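MutT/nudix family protein (Streptococcus pneumoniae, PDB 4HFQ) hydrolyses UDP-linked precursors of peptidoglycan biosynthesis, acting as a UDP-X diphosphatase of the Nudix hydrolase family. Local coordinates at residues L39-L44 / E57-T62; G20-K25 / T62-T67; W75-E80 / Q192-H197; D172-L177 / E185-L190. All coordinates share one frame; numbering follows the deposited sequence.

How the contacts relate
Contacts 1 and 2 lie in the N-terminal helical part, their centres about 15 Å apart, and both touch the second subunit; contacts 3 and 4 lie on the other side of the chain's centre, in the Nudix part, and both use helix 184-194. Contact 1 and contact 4 are partly buried and wholly or largely aliphatic, whereas contacts 2 and 3 are surface contacts that mix aromatic packing with polar bonds. Thr62 belongs to both contacts 1 and 2. Contacts 3 and 4 meet directly, the indole of Trp75 packing against Ile187 and Leu190 of the shared helix.

Contact 1. Residues L39-L44 / E57-T62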
loop_
_atom_site.group_PDB
_atom_site.type_symbol
_atom_site.label_atom_id
_atom_site.label_comp_id
_atom_site.label_asym_id
_atom_site.label_seq_id
_atom_site.Cartn_x
_atom_site.Cartn_y
_atom_site.Cartn_z
ATOM N N LEU A 39 2.409 -8.378 23.064
ATOM C CA LEU A 39 3.530 -9.264 22.774
ATOM C C LEU A 39 4.365 -8.795 21.591
ATOM O O LEU A 39 5.592 -8.917 21.608
ATOM C CB LEU A 39 3.057 -10.696 22.566
ATOM C CG LEU A 39 2.755 -11.405 23.883
ATOM C CD1 LEU A 39 1.766 -12.516 23.639
ATOM C CD2 LEU A 39 4.044 -11.941 24.508
ATOM N N LEU A 40 3.712 -8.274 20.552
ATOM C CA LEU A 40 4.462 -7.747 19.416
ATOM C C LEU A 40 5.367 -6.610 19.867
ATOM O O LEU A 40 6.499 -6.515 19.423
ATOM C CB LEU A 40 3.524 -7.292 18.293
ATOM C CG LEU A 40 2.782 -8.420 17.578
ATOM C CD1 LEU A 40 1.616 -7.911 16.738
ATOM C CD2 LEU A 40 3.685 -9.307 16.730
ATOM N N SER A 41 4.848 -5.778 20.768
ATOM C CA SER A 41 5.585 -4.651 21.320
ATOM C C SER A 41 6.789 -5.104 22.165
ATOM O O SER A 41 7.877 -4.531 22.072
ATOM C CB SER A 41 4.635 -3.775 22.142
ATOM O OG SER A 41 3.526 -3.346 21.357
ATOM N N GLU A 42 6.603 -6.145 22.970
ATOM C CA GLU A 42 7.679 -6.712 23.789
ATOM C C GLU A 42 8.732 -7.350 22.908
ATOM O O GLU A 42 9.931 -7.182 23.128
ATOM C CB GLU A 42 7.129 -7.741 24.770
ATOM C CG GLU A 42 6.303 -7.137 25.885
ATOM C CD GLU A 42 5.469 -8.151 26.641
ATOM O OE1 GLU A 42 5.786 -9.363 26.604
ATOM O OE2 GLU A 42 4.492 -7.724 27.291
ATOM N N MET A 43 8.289 -8.066 21.886
ATOM C CA MET A 43 9.202 -8.745 20.992
ATOM C C MET A 43 10.026 -7.744 20.186
ATOM O O MET A 43 11.237 -7.917 20.044
ATOM C CB MET A 43 8.438 -9.703 20.073
ATOM C CG MET A 43 9.355 -10.434 19.104
ATOM S SD MET A 43 8.464 -11.623 18.129
ATOM C CE MET A 43 7.663 -10.526 17.013
ATOM N N LEU A 44 9.384 -6.696 19.685
ATOM C CA LEU A 44 10.101 -5.655 18.964
ATOM C C LEU A 44 11.159 -4.982 19.837
ATOM O O LEU A 44 12.281 -4.726 19.369
ATOM C CB LEU A 44 9.125 -4.631 18.393
ATOM C CG LEU A 44 9.847 -3.403 17.827
ATOM C CD1 LEU A 44 10.756 -3.807 16.673
ATOM C CD2 LEU A 44 8.860 -2.319 17.423
ATOM N N GLU A 57 7.452 5.053 18.104
ATOM C CA GLU A 57 7.123 5.532 16.748
ATOM C C GLU A 57 6.668 4.387 15.838
ATOM O O GLU A 57 5.735 4.560 15.046
ATOM C CB GLU A 57 8.288 6.332 16.130
ATOM C CG GLU A 57 8.437 7.733 16.719
ATOM C CD GLU A 57 9.549 8.552 16.097
ATOM O OE1 GLU A 57 10.410 7.992 15.379
ATOM O OE2 GLU A 57 9.562 9.781 16.335
ATOM N N VAL A 58 7.309 3.222 15.953
ATOM C CA VAL A 58 6.875 2.039 15.194
ATOM C C VAL A 58 5.506 1.551 15.660
ATOM O O VAL A 58 4.649 1.200 14.851
ATOM C CB VAL A 58 7.916 0.885 15.247
ATOM C CG1 VAL A 58 7.359 -0.396 14.640
ATOM C CG2 VAL A 58 9.187 1.278 14.513
ATOM N N LEU A 59 5.302 1.532 16.971
ATOM C CA LEU A 59 4.085 0.942 17.515
ATOM C C LEU A 59 2.883 1.887 17.557
ATOM O O LEU A 59 1.747 1.428 17.714
ATOM C CB LEU A 59 4.363 0.358 18.907
ATOM C CG LEU A 59 5.456 -0.709 18.979
ATOM C CD1 LEU A 59 5.868 -0.885 20.430
ATOM C CD2 LEU A 59 5.044 -2.042 18.346
ATOM N N LYS A 60 3.124 3.190 17.433
ATOM C CA LYS A 60 2.038 4.165 17.433
ATOM C C LYS A 60 1.062 3.801 16.324
ATOM O O LYS A 60 1.458 3.695 15.162
ATOM C CB LYS A 60 2.557 5.586 17.224
ATOM C CG LYS A 60 1.448 6.629 17.240
ATOM C CD LYS A 60 1.882 7.932 16.590
ATOM C CE LYS A 60 0.676 8.828 16.336
ATOM N NZ LYS A 60 1.091 10.219 16.004
ATOM N N PRO A 61 -0.223 3.598 16.671
ATOM C CA PRO A 61 -1.183 3.294 15.621
ATOM C C PRO A 61 -1.388 4.506 14.732
ATOM O O PRO A 61 -1.692 5.609 15.201
ATOM C CB PRO A 61 -2.463 2.954 16.398
ATOM C CG PRO A 61 -1.970 2.519 17.726
ATOM C CD PRO A 61 -0.813 3.425 18.008
ATOM N N THR A 62 -1.180 4.294 13.447
ATOM C CA THR A 62 -1.259 5.359 12.478
ATOM C C THR A 62 -2.714 5.592 12.057
ATOM O O THR A 62 -3.109 6.709 11.750
ATOM C CB THR A 62 -0.375 5.007 11.266
ATOM O OG1 THR A 62 0.917 4.586 11.735
ATOM C CG2 THR A 62 -0.204 6.187 10.358
#
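Leu59 of helix 52-59 sends its isobutyl end between Ser41 and Leu44 of helix 27-47, and these three residues, with Val58, make the whole contact. The tight part is aliphatic. Leu44 CD2 lies 3.7 Å from Val58 CG1 and 3.9 Å from Leu59 CD2, so a single methyl serves both partners. Leu44 has CG anti to its backbone N (chi1 171°), which carries this methyl across to the second helix; Leu44 and Leu59 run past each other in opposite directions. Leu44 also touches Leu10 of helix 3-23 and meets Leu59 of the second subunit, so the apolar cluster continues into the dimer.

Ser41 forms the more solvent-exposed flank, though its atoms still lie close to Leu59: in the conformer described, Leu59 CD1 sits 3.5 Å from Ser41 OG and 3.6 Å from Ser41 CB, with no hydrogen bond across the pair. That hydroxyl is hydrogen-bonded to Arg37 O, and Arg37 NH1 binds Leu59 O. The pair joins two helices of the N-terminal region found in hydrolases of X-linked nucleoside diphosphates, beside the dimer interface. Apolar burial thus joins the side chains, while the Ser41 hydroxyl and Leu59 O find Arg37 outside the apolar contact.

Contact 2. Residues G20-K25 / T62-T67; sequences GLTFTK and TSAYAT. With EDO (1,2-ethanediol), chain N.
Thr22, near the end of helix 3-23, meets the loop 62-67 with every atom of its side chain. Its CB stands 3.3 Å from Ala64 O, and there the side chain divides. OG1 makes a hydrogen bond of 2.6 Å to Ala64 O, arriving in the carbonyl plane on a lone pair (C=O...donor angle 130°), with a weak hydrogen bond to Asp18 O one turn back. A chi1 of -69° sets OG1 beside the backbone N and leaves CG2 anti to it; CG2 reaches Tyr65 CE1 at 3.7 Å and lies over one face of the Phe23 ring, offset toward its rim. Phe23 CZ approaches the edge of the Tyr65 ring, 3.7 Å from Tyr65 CE1, the ring planes inclined at 69°.

An ST turn braces the loop, Tyr65 N donating to Ser63 OG over 3.0 Å. Tyr65 also makes a cation-pi contact with Lys141 of the second subunit. At the surface, next to that subunit, the contact joins the N-terminal helical region to the segment leading into the Nudix domain: the end of helix 3-23 is tied to the linker between helix 52-59 and strand 69-78, with Ala66 packed on Ala15 and Thr19 of the first helix.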
loop_
_atom_site.group_PDB
_atom_site.type_symbol
_atom_site.label_atom_id
_atom_site.label_comp_id
_atom_site.label_asym_id
_atom_site.label_seq_id
_atom_site.Cartn_x
_atom_site.Cartn_y
_atom_site.Cartn_z
ATOM N N GLY A 20 -8.075 -6.742 13.453
ATOM C CA GLY A 20 -8.914 -7.404 14.462
ATOM C C GLY A 20 -9.480 -6.404 15.468
ATOM O O GLY A 20 -10.670 -6.448 15.768
ATOM N N LEU A 21 -8.660 -5.483 15.958
ATOM C CA LEU A 21 -9.167 -4.508 16.926
ATOM C C LEU A 21 -10.254 -3.632 16.340
ATOM O O LEU A 21 -11.232 -3.308 17.023
ATOM C CB LEU A 21 -8.027 -3.683 17.493
ATOM C CG LEU A 21 -7.124 -4.476 18.430
ATOM C CD1 LEU A 21 -5.824 -3.720 18.686
ATOM C CD2 LEU A 21 -7.863 -4.810 19.726
ATOM N N THR A 22 -10.083 -3.230 15.080
ATOM C CA THR A 22 -11.085 -2.381 14.444
ATOM C C THR A 22 -12.381 -3.105 14.151
ATOM O O THR A 22 -13.462 -2.542 14.332
ATOM C CB THR A 22 -10.486 -1.736 13.185
ATOM O OG1 THR A 22 -9.496 -0.805 13.621
ATOM C CG2 THR A 22 -11.548 -0.984 12.357
ATOM N N PHE A 23 -12.299 -4.370 13.749
ATOM C CA PHE A 23 -13.465 -5.061 13.209
ATOM C C PHE A 23 -14.152 -6.057 14.114
ATOM O O PHE A 23 -15.313 -6.394 13.865
ATOM C CB PHE A 23 -13.125 -5.744 11.887
ATOM C CG PHE A 23 -12.974 -4.779 10.751
ATOM C CD1 PHE A 23 -14.100 -4.246 10.145
ATOM C CD2 PHE A 23 -11.719 -4.356 10.335
ATOM C CE1 PHE A 23 -13.973 -3.342 9.101
ATOM C CE2 PHE A 23 -11.584 -3.444 9.298
ATOM C CZ PHE A 23 -12.717 -2.938 8.680
ATOM N N THR A 24 -13.484 -6.561 15.145
ATOM C CA THR A 24 -14.158 -7.553 15.986
ATOM C C THR A 24 -15.274 -6.932 16.824
ATOM O O THR A 24 -15.204 -5.761 17.197
ATOM C CB THR A 24 -13.187 -8.335 16.887
ATOM O OG1 THR A 24 -13.895 -9.453 17.429
ATOM C CG2 THR A 24 -12.670 -7.495 18.042
ATOM N N LYS A 25 -16.272 -7.751 17.158
ATOM C CA LYS A 25 -17.413 -7.305 17.941
ATOM C C LYS A 25 -17.515 -8.034 19.276
ATOM O O LYS A 25 -18.461 -7.824 20.042
ATOM C CB LYS A 25 -18.705 -7.471 17.127
ATOM C CG LYS A 25 -18.773 -6.602 15.873
ATOM C CD LYS A 25 -19.063 -5.150 16.221
ATOM C CE LYS A 25 -19.479 -4.360 14.991
ATOM N NZ LYS A 25 -20.265 -3.146 15.365
ATOM N N THR A 62 -1.180 4.294 13.447
ATOM C CA THR A 62 -1.259 5.359 12.478
ATOM C C THR A 62 -2.714 5.592 12.057
ATOM O O THR A 62 -3.109 6.709 11.750
ATOM C CB THR A 62 -0.375 5.007 11.266
ATOM O OG1 THR A 62 0.917 4.586 11.735
ATOM C CG2 THR A 62 -0.204 6.187 10.358
ATOM N N SER A 63 -3.503 4.519 12.050
ATOM C CA SER A 63 -4.861 4.521 11.494
ATOM C C SER A 63 -5.651 3.367 12.107
ATOM O O SER A 63 -5.067 2.377 12.532
ATOM C CB SER A 63 -4.799 4.337 9.957
ATOM O OG SER A 63 -6.074 4.156 9.334
ATOM N N ALA A 64 -6.973 3.490 12.111
ATOM C CA ALA A 64 -7.854 2.350 12.429
ATOM C C ALA A 64 -7.866 1.286 11.319
ATOM O O ALA A 64 -8.249 0.139 11.561
ATOM C CB ALA A 64 -9.274 2.827 12.713
ATOM N N TYR A 65 -7.442 1.660 10.111
ATOM C CA TYR A 65 -7.439 0.742 8.963
ATOM C C TYR A 65 -6.020 0.557 8.498
ATOM O O TYR A 65 -5.398 1.517 8.020
ATOM C CB TYR A 65 -8.345 1.288 7.853
ATOM C CG TYR A 65 -9.726 1.504 8.396
ATOM C CD1 TYR A 65 -10.645 0.454 8.435
ATOM C CD2 TYR A 65 -10.090 2.725 8.967
ATOM C CE1 TYR A 65 -11.909 0.623 8.992
ATOM C CE2 TYR A 65 -11.351 2.904 9.534
ATOM C CZ TYR A 65 -12.256 1.853 9.539
ATOM O OH TYR A 65 -13.504 2.041 10.100
ATOM N N ALA A 66 -5.524 -0.666 8.633
ATOM C CA ALA A 66 -4.146 -1.018 8.295
ATOM C C ALA A 66 -4.018 -1.304 6.803
ATOM O O ALA A 66 -4.425 -2.351 6.327
ATOM C CB ALA A 66 -3.700 -2.229 9.109
ATOM N N THR A 67 -3.496 -0.338 6.063
ATOM C CA THR A 67 -3.241 -0.510 4.631
ATOM C C THR A 67 -1.827 -0.011 4.358
ATOM O O THR A 67 -1.262 0.741 5.138
ATOM C CB THR A 67 -4.245 0.260 3.706
ATOM O OG1 THR A 67 -3.914 1.647 3.636
ATOM C CG2 THR A 67 -5.709 0.095 4.168
HETATM C C1 EDO N . -7.353 -3.634 6.186
HETATM O O1 EDO N . -6.495 -3.615 5.035
HETATM C C2 EDO N . -8.555 -4.553 5.987
HETATM O O2 EDO N . -8.136 -5.811 5.437
#

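Contact 3. Residues W75-E80 / Q192-H197; sequences WIVEDE and QVYQGH
The backbones stay well apart, with 8.8 Å between the CA atoms of Trp75 and Tyr194, and side chains bridge the gap between the end of strand 69-78 and the end of helix 184-194. Tyr194 is the centrepiece. Its CG is anti to the backbone N (chi1 169°), extending the phenol toward the strand, where two residues receive it differently. Trp75 presents the edge of its indole, NE1 lying 3.3 Å from Tyr194 CG, and the five-membered ring is inclined at 56° to the phenol. Val77 instead places CG2 over a face of the phenol in a CH-pi contact, 4.0 Å from the ring centroid and 16° off its normal.

The helix ends in a Schellman motif: Gly196, at positive phi, donates from N to Val193 O, and His197 N donates to Gln192 O. Strand 69-78 belongs to the mixed sheet of the Nudix fold, against which this helix packs.

Polar groups line the outer side. A water joins Tyr194 OH, at 2.7 Å, to Glu80 OE1, to which it donates. The bent chains of Glu80 and Gln195 also cross obliquely, and in one of its two conformers Gln195 NE2 makes a long, weak hydrogen bond of 3.5 Å to Glu80 OE1.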
loop_
_atom_site.group_PDB
_atom_site.type_symbol
_atom_site.label_atom_id
_atom_site.label_comp_id
_atom_site.label_asym_id
_atom_site.label_seq_id
_atom_site.Cartn_x
_atom_site.Cartn_y
_atom_site.Cartn_z
ATOM N N TRP A 75 9.375 12.912 -10.788
ATOM C CA TRP A 75 10.433 12.660 -11.759
ATOM C C TRP A 75 10.448 13.807 -12.741
ATOM O O TRP A 75 9.556 13.941 -13.565
ATOM C CB TRP A 75 10.152 11.343 -12.446
ATOM C CG TRP A 75 11.127 10.968 -13.516
ATOM C CD1 TRP A 75 11.049 11.224 -14.883
ATOM C CD2 TRP A 75 12.363 10.210 -13.321
ATOM N NE1 TRP A 75 12.127 10.659 -15.529
ATOM C CE2 TRP A 75 12.957 10.047 -14.647
ATOM C CE3 TRP A 75 13.012 9.662 -12.210
ATOM C CZ2 TRP A 75 14.155 9.375 -14.831
ATOM C CZ3 TRP A 75 14.214 8.985 -12.419
ATOM C CH2 TRP A 75 14.758 8.833 -13.707
ATOM N N ILE A 76 11.452 14.672 -12.576
ATOM C CA ILE A 76 11.587 15.916 -13.351
ATOM C C ILE A 76 12.904 15.839 -14.110
ATOM O O ILE A 76 13.963 15.766 -13.506
ATOM C CB ILE A 76 11.607 17.114 -12.378
ATOM C CG1 ILE A 76 10.305 17.161 -11.549
ATOM C CG2 ILE A 76 11.844 18.424 -13.133
ATOM C CD1 ILE A 76 10.448 17.832 -10.203
ATOM N N VAL A 77 12.811 15.821 -15.436
ATOM C CA VAL A 77 14.020 15.734 -16.280
ATOM C C VAL A 77 14.215 17.015 -17.069
ATOM O O VAL A 77 13.286 17.477 -17.728
ATOM C CB VAL A 77 13.962 14.536 -17.251
ATOM C CG1 VAL A 77 15.145 14.536 -18.229
ATOM C CG2 VAL A 77 13.911 13.217 -16.484
ATOM N N GLU A 78 15.418 17.585 -16.970
ATOM C CA GLU A 78 15.788 18.771 -17.749
ATOM C C GLU A 78 17.180 18.525 -18.296
ATOM O O GLU A 78 18.077 18.123 -17.560
ATOM C CB GLU A 78 15.779 20.014 -16.866
ATOM C CG GLU A 78 14.393 20.390 -16.390
ATOM C CD GLU A 78 14.355 21.656 -15.577
ATOM O OE1 GLU A 78 15.372 22.386 -15.522
ATOM O OE2 GLU A 78 13.285 21.931 -15.000
ATOM N N ASP A 79 17.340 18.739 -19.603
ATOM C CA ASP A 79 18.633 18.542 -20.268
ATOM C C ASP A 79 19.152 17.131 -19.957
ATOM O O ASP A 79 20.333 16.925 -19.681
ATOM C CB ASP A 79 19.626 19.650 -19.851
ATOM C CG ASP A 79 20.902 19.652 -20.682
ATOM O OD1 ASP A 79 20.850 19.290 -21.877
ATOM O OD2 ASP A 79 21.960 20.014 -20.126
ATOM N N GLU A 80 18.223 16.167 -19.969
ATOM C CA GLU A 80 18.516 14.736 -19.771
ATOM C C GLU A 80 19.074 14.393 -18.381
ATOM O O GLU A 80 19.699 13.348 -18.187
ATOM C CB GLU A 80 19.428 14.189 -20.889
ATOM C CG GLU A 80 18.894 14.432 -22.298
ATOM C CD GLU A 80 17.756 13.510 -22.706
ATOM O OE1 GLU A 80 17.007 13.007 -21.835
ATOM O OE2 GLU A 80 17.598 13.297 -23.928
ATOM N N GLN A 192 14.071 4.240 -17.950
ATOM C CA GLN A 192 13.596 3.413 -19.049
ATOM C C GLN A 192 12.113 3.648 -19.360
ATOM O O GLN A 192 11.715 3.709 -20.527
ATOM C CB GLN A 192 13.886 1.930 -18.779
ATOM C CG GLN A 192 15.379 1.594 -18.695
ATOM C CD GLN A 192 16.156 1.988 -19.941
ATOM O OE1 GLN A 192 17.260 2.562 -19.851
ATOM N NE2 GLN A 192 15.583 1.724 -21.094
ATOM N N VAL A 193 11.277 3.789 -18.322
ATOM C CA VAL A 193 9.854 4.102 -18.544
ATOM C C VAL A 193 9.702 5.499 -19.174
ATOM O O VAL A 193 8.980 5.690 -20.152
ATOM C CB VAL A 193 9.039 4.058 -17.228
ATOM C CG1 VAL A 193 7.575 4.391 -17.500
ATOM C CG2 VAL A 193 9.131 2.698 -16.558
ATOM N N TYR A 194 10.428 6.456 -18.607
ATOM C CA TYR A 194 10.375 7.844 -19.065
ATOM C C TYR A 194 10.729 7.965 -20.556
ATOM O O TYR A 194 10.091 8.721 -21.285
ATOM C CB TYR A 194 11.309 8.705 -18.210
ATOM C CG TYR A 194 11.531 10.089 -18.769
ATOM C CD1 TYR A 194 10.542 11.061 -18.662
ATOM C CD2 TYR A 194 12.716 10.418 -19.422
ATOM C CE1 TYR A 194 10.724 12.328 -19.198
ATOM C CE2 TYR A 194 12.915 11.692 -19.941
ATOM C CZ TYR A 194 11.912 12.626 -19.829
ATOM O OH TYR A 194 12.085 13.901 -20.349
ATOM N N GLN A 195 11.752 7.214 -20.978
ATOM C CA GLN A 195 12.222 7.237 -22.365
ATOM C C GLN A 195 11.378 6.349 -23.290
ATOM O O GLN A 195 11.707 6.210 -24.473
ATOM C CB GLN A 195 13.694 6.805 -22.442
ATOM C CG GLN A 195 14.673 7.645 -21.625
ATOM C CD GLN A 195 14.847 9.050 -22.170
ATOM O OE1 GLN A 195 14.332 9.376 -23.227
ATOM N NE2 GLN A 195 15.572 9.889 -21.441
ATOM N N GLY A 196 10.312 5.744 -22.761
ATOM C CA GLY A 196 9.385 4.939 -23.561
ATOM C C GLY A 196 9.948 3.597 -23.996
ATOM O O GLY A 196 9.427 2.985 -24.934
ATOM N N HIS A 197 10.986 3.128 -23.310
ATOM C CA HIS A 197 11.586 1.832 -23.621
ATOM C C HIS A 197 10.827 0.697 -23.000
ATOM O O HIS A 197 11.027 -0.466 -23.342
ATOM C CB HIS A 197 13.034 1.798 -23.159
ATOM C CG HIS A 197 13.912 2.865 -23.783
ATOM N ND1 HIS A 197 15.160 3.102 -23.355
ATOM C CD2 HIS A 197 13.680 3.762 -24.831
ATOM C CE1 HIS A 197 15.703 4.103 -24.078
ATOM N NE2 HIS A 197 14.802 4.495 -24.986
HETATM O O HOH W 1 14.192 14.096 -22.077
HETATM O O HOH W 2 15.206 11.927 -23.660
#

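Contact 4. Residues D172-L177 / E185-L190; sequences DQLPNL and EQIELL. With EDO (1,2-ethanediol), chain C.
Ile187, on helix 184-194, faces two leucines of the loop 172-177 and meets each with a different branch. Its CG2 points at Leu174, with CG2 3.9 Å from Leu174 CD1 and 4.2 Å from Leu174 CD2. Its longer arm turns to Leu177 instead: Ile187 CD1 lies 3.8 Å from Leu177 CD1 and 4.0 Å from Leu177 CD2. In both pairs the side chains reach toward each other tip to tip, so methyl groups alone make the contact, and the backbones remain apart, with 9.2 Å between the CA atoms of Leu174 and Ile187.

The torsions of Ile187 account for this division of labour. CG1 is anti to the carbonyl carbon (chi1 -71°) and CG2 is anti to the backbone N, so the two branches leave CB in different directions; an extended second torsion (chi2 172°) then carries CD1 out to Leu177. Each leucine turns both methyls to one branch of the isoleucine. No hydrogen bond crosses the contact, which is plain apolar packing. Leu177 O turns to a bound 1,2-ethanediol, probably from the crystallisation liquor, accepting a hydrogen bond of 3.2 Å from its O1.

Within the Nudix domain, the contact fastens the loop that follows strand 163-170 onto the helix that the same chain enters soon afterwards, a helix packed on the mixed sheet. Ile171 and Ile182 also pack on Ile187, Pro175 rests on Trp93 of strand 93-99, and elsewhere along the helix Leu190 packs on Leu128 of strand 120-132 and Leu95 of strand 93-99.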
loop_
_atom_site.group_PDB
_atom_site.type_symbol
_atom_site.label_atom_id
_atom_site.label_comp_id
_atom_site.label_asym_id
_atom_site.label_seq_id
_atom_site.Cartn_x
_atom_site.Cartn_y
_atom_site.Cartn_z
ATOM N N ASP A 172 23.893 8.537 -15.174
ATOM C CA ASP A 172 25.112 7.774 -14.879
ATOM C C ASP A 172 26.080 8.495 -13.925
ATOM O O ASP A 172 27.235 8.086 -13.770
ATOM C CB ASP A 172 25.824 7.401 -16.190
ATOM C CG ASP A 172 26.340 8.612 -16.945
ATOM O OD1 ASP A 172 25.797 9.723 -16.785
ATOM O OD2 ASP A 172 27.312 8.454 -17.715
ATOM N N GLN A 173 25.614 9.574 -13.301
ATOM C CA GLN A 173 26.416 10.325 -12.335
ATOM C C GLN A 173 25.569 10.658 -11.109
ATOM O O GLN A 173 25.514 11.815 -10.657
ATOM C CB GLN A 173 26.943 11.620 -12.961
ATOM C CG GLN A 173 27.983 11.434 -14.056
ATOM C CD GLN A 173 28.286 12.732 -14.780
ATOM O OE1 GLN A 173 28.541 13.763 -14.151
ATOM N NE2 GLN A 173 28.251 12.693 -16.113
ATOM N N LEU A 174 24.908 9.634 -10.575
ATOM C CA LEU A 174 24.014 9.841 -9.439
ATOM C C LEU A 174 24.795 10.017 -8.154
ATOM O O LEU A 174 25.852 9.389 -7.971
ATOM C CB LEU A 174 23.028 8.678 -9.290
ATOM C CG LEU A 174 22.045 8.469 -10.445
ATOM C CD1 LEU A 174 21.325 7.128 -10.315
ATOM C CD2 LEU A 174 21.039 9.610 -10.568
ATOM N N PRO A 175 24.284 10.867 -7.247
ATOM C CA PRO A 175 24.925 11.084 -5.975
ATOM C C PRO A 175 24.523 9.984 -4.978
ATOM O O PRO A 175 23.864 9.009 -5.353
ATOM C CB PRO A 175 24.341 12.428 -5.541
ATOM C CG PRO A 175 22.924 12.359 -6.041
ATOM C CD PRO A 175 23.012 11.623 -7.347
ATOM N N ASN A 176 24.934 10.127 -3.721
ATOM C CA ASN A 176 24.512 9.182 -2.691
ATOM C C ASN A 176 23.046 9.408 -2.340
ATOM O O ASN A 176 22.638 10.476 -1.889
ATOM C CB ASN A 176 25.397 9.241 -1.452
ATOM C CG ASN A 176 25.412 10.606 -0.814
ATOM O OD1 ASN A 176 25.177 10.744 0.385
ATOM N ND2 ASN A 176 25.695 11.624 -1.611
ATOM N N LEU A 177 22.278 8.359 -2.561
ATOM C CA LEU A 177 20.823 8.398 -2.484
ATOM C C LEU A 177 20.302 8.052 -1.113
ATOM O O LEU A 177 20.889 7.247 -0.385
ATOM C CB LEU A 177 20.236 7.426 -3.490
ATOM C CG LEU A 177 20.591 7.686 -4.953
ATOM C CD1 LEU A 177 20.070 6.593 -5.853
ATOM C CD2 LEU A 177 20.079 9.044 -5.402
ATOM N N GLU A 185 18.382 1.505 -8.465
ATOM C CA GLU A 185 17.640 0.611 -9.317
ATOM C C GLU A 185 16.308 1.239 -9.747
ATOM O O GLU A 185 15.916 1.131 -10.902
ATOM C CB GLU A 185 17.390 -0.722 -8.612
ATOM C CG GLU A 185 16.718 -1.724 -9.518
ATOM C CD GLU A 185 16.366 -3.028 -8.840
ATOM O OE1 GLU A 185 16.521 -3.152 -7.606
ATOM O OE2 GLU A 185 15.914 -3.944 -9.563
ATOM N N GLN A 186 15.620 1.893 -8.815
ATOM C CA GLN A 186 14.367 2.534 -9.166
ATOM C C GLN A 186 14.603 3.661 -10.168
ATOM O O GLN A 186 13.839 3.778 -11.125
ATOM C CB GLN A 186 13.676 3.063 -7.911
ATOM C CG GLN A 186 13.051 1.971 -7.043
ATOM C CD GLN A 186 12.585 2.466 -5.693
ATOM O OE1 GLN A 186 13.192 3.340 -5.077
ATOM N NE2 GLN A 186 11.438 1.910 -5.221
ATOM N N ILE A 187 15.644 4.478 -9.935
ATOM C CA ILE A 187 15.957 5.576 -10.853
ATOM C C ILE A 187 16.238 5.035 -12.256
ATOM O O ILE A 187 15.782 5.594 -13.252
ATOM C CB ILE A 187 17.103 6.450 -10.314
ATOM C CG1 ILE A 187 16.570 7.250 -9.113
ATOM C CG2 ILE A 187 17.633 7.385 -11.407
ATOM C CD1 ILE A 187 17.610 8.014 -8.333
ATOM N N GLU A 188 16.962 3.921 -12.331
ATOM C CA GLU A 188 17.260 3.327 -13.630
ATOM C C GLU A 188 16.009 2.802 -14.338
ATOM O O GLU A 188 15.853 2.998 -15.551
ATOM C CB GLU A 188 18.357 2.268 -13.494
ATOM C CG GLU A 188 19.714 2.915 -13.194
ATOM C CD GLU A 188 20.844 1.938 -12.904
ATOM O OE1 GLU A 188 20.579 0.751 -12.656
ATOM O OE2 GLU A 188 22.018 2.385 -12.919
ATOM N N LEU A 189 15.130 2.146 -13.587
ATOM C CA LEU A 189 13.833 1.698 -14.099
ATOM C C LEU A 189 13.010 2.871 -14.616
ATOM O O LEU A 189 12.446 2.826 -15.711
ATOM C CB LEU A 189 13.048 1.012 -12.977
ATOM C CG LEU A 189 12.588 -0.445 -13.049
ATOM C CD1 LEU A 189 13.625 -1.398 -13.609
ATOM C CD2 LEU A 189 12.165 -0.887 -11.664
ATOM N N LEU A 190 12.933 3.919 -13.801
ATOM C CA LEU A 190 12.182 5.122 -14.149
ATOM C C LEU A 190 12.674 5.777 -15.430
ATOM O O LEU A 190 11.873 6.219 -16.233
ATOM C CB LEU A 190 12.213 6.125 -13.000
ATOM C CG LEU A 190 11.383 5.691 -11.789
ATOM C CD1 LEU A 190 11.822 6.522 -10.604
ATOM C CD2 LEU A 190 9.903 5.876 -12.106
HETATM C C1 EDO C . 19.564 6.527 3.443
HETATM O O1 EDO C . 20.223 5.757 2.422
HETATM C C2 EDO C . 18.184 5.955 3.763
HETATM O O2 EDO C . 17.113 6.835 3.379
#